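Local coordinates for protein nucleoporin nup120 (Schizosaccharomyces pombe, PDB 4GQ2) that serves as a structural component of the nuclear pore complex and may also dock transiently associated nuclear transport factors, at residues T289-H292 with T293-S296. Numbering follows the deposited sequence.
Sequences TSDH and TTNS
With chi1 of Asp291 at 65° and that of Thr294 at 54°, CG of the first and OG1 of the second each stand between their own backbone N and carbonyl carbon, which brings Asp291 OD2 within 3.4 Å of Thr294 OG1, the two side chains crossing at a slant. The evidence for a bond is modest. That hydroxyl bond is weak for its length, and the one from Thr294 N to Asp291 OD2, 3.4 Å with an N-H...O angle of 143°, is weak too. Thr294 O lies 2.9 Å from both Asp291 OD1 and OD2, but acceptor faces acceptor, so this approach is no bond. OD2 has a firmer partner in Ser354, on strand 346-354 of another sheet, while OD1 accepts from the backbone N of Phe297. On the flank of the carboxylate, CG2 of Thr293 comes to 3.5 Å from Asp291 OD2. Were Asp291 replaced by alanine, the Ser354 hydroxyl and the amides of Thr294 and Phe297 would probably lose their shared carboxylate. Elsewhere on the loop, the ring of His292 meets that of Phe525, and its NE2 bonds to Gln351 OE1. Asn295 centres an inverse gamma turn as the chain reverses from strand 288-290 into the antiparallel strand 297-302, a strand-to-strand connection within one four-stranded blade of the beta-propeller.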
loop_
_atom_site.group_PDB
_atom_site.type_symbol
_atom_site.label_atom_id
_atom_site.label_comp_id
_atom_site.label_asym_id
_atom_site.label_seq_id
_atom_site.Cartn_x
_atom_site.Cartn_y
_atom_site.Cartn_z
ATOM N N THR A 289 -11.956 -38.292 10.435
ATOM C CA THR A 289 -12.307 -37.527 9.236
ATOM C C THR A 289 -12.458 -38.446 8.020
ATOM O O THR A 289 -11.876 -39.530 7.982
ATOM C CB THR A 289 -11.295 -36.398 8.936
ATOM O OG1 THR A 289 -11.916 -35.410 8.101
ATOM C CG2 THR A 289 -10.044 -36.942 8.244
ATOM N N SER A 290 -13.242 -38.010 7.038
ATOM C CA SER A 290 -13.417 -38.773 5.806
ATOM C C SER A 290 -12.939 -37.975 4.602
ATOM O O SER A 290 -12.878 -36.745 4.658
ATOM C CB SER A 290 -14.876 -39.191 5.624
ATOM O OG SER A 290 -15.666 -38.135 5.110
ATOM N N ASP A 291 -12.594 -38.673 3.522
ATOM C CA ASP A 291 -12.129 -38.003 2.315
ATOM C C ASP A 291 -13.295 -37.375 1.563
ATOM O O ASP A 291 -14.408 -37.907 1.566
ATOM C CB ASP A 291 -11.303 -38.936 1.422
ATOM C CG ASP A 291 -12.109 -40.089 0.870
ATOM O OD1 ASP A 291 -12.708 -40.835 1.671
ATOM O OD2 ASP A 291 -12.134 -40.254 -0.368
ATOM N N HIS A 292 -13.024 -36.237 0.932
ATOM C CA HIS A 292 -14.064 -35.380 0.359
ATOM C C HIS A 292 -14.543 -35.828 -0.994
ATOM O O HIS A 292 -15.636 -35.456 -1.429
ATOM C CB HIS A 292 -13.577 -33.933 0.291
ATOM C CG HIS A 292 -13.187 -33.357 1.632
ATOM N ND1 HIS A 292 -13.994 -32.538 2.331
ATOM C CD2 HIS A 292 -12.029 -33.516 2.395
ATOM C CE1 HIS A 292 -13.388 -32.187 3.482
ATOM N NE2 HIS A 292 -12.186 -32.787 3.520
ATOM N N THR A 293 -13.729 -36.631 -1.674
ATOM C CA THR A 293 -14.060 -37.091 -3.021
ATOM C C THR A 293 -15.089 -38.230 -2.992
ATOM O O THR A 293 -16.236 -38.039 -3.393
ATOM C CB THR A 293 -12.790 -37.444 -3.839
ATOM O OG1 THR A 293 -13.103 -38.423 -4.836
ATOM C CG2 THR A 293 -11.695 -37.974 -2.937
ATOM N N THR A 294 -14.681 -39.399 -2.512
ATOM C CA THR A 294 -15.600 -40.516 -2.333
ATOM C C THR A 294 -15.717 -40.804 -0.848
ATOM O O THR A 294 -14.792 -41.353 -0.251
ATOM C CB THR A 294 -15.119 -41.792 -3.061
ATOM O OG1 THR A 294 -13.780 -42.107 -2.653
ATOM C CG2 THR A 294 -15.167 -41.613 -4.579
ATOM N N ASN A 295 -16.842 -40.414 -0.250
ATOM C CA ASN A 295 -17.095 -40.688 1.162
ATOM C C ASN A 295 -17.071 -42.192 1.385
ATOM O O ASN A 295 -18.114 -42.843 1.414
ATOM C CB ASN A 295 -18.437 -40.099 1.617
ATOM C CG ASN A 295 -18.490 -38.585 1.506
ATOM O OD1 ASN A 295 -17.465 -37.903 1.558
ATOM N ND2 ASN A 295 -19.697 -38.049 1.364
ATOM N N SER A 296 -15.864 -42.731 1.529
ATOM C CA SER A 296 -15.636 -44.169 1.497
ATOM C C SER A 296 -14.404 -44.538 2.321
ATOM O O SER A 296 -14.259 -45.684 2.755
ATOM C CB SER A 296 -15.474 -44.636 0.044
ATOM O OG SER A 296 -15.440 -46.048 -0.060
#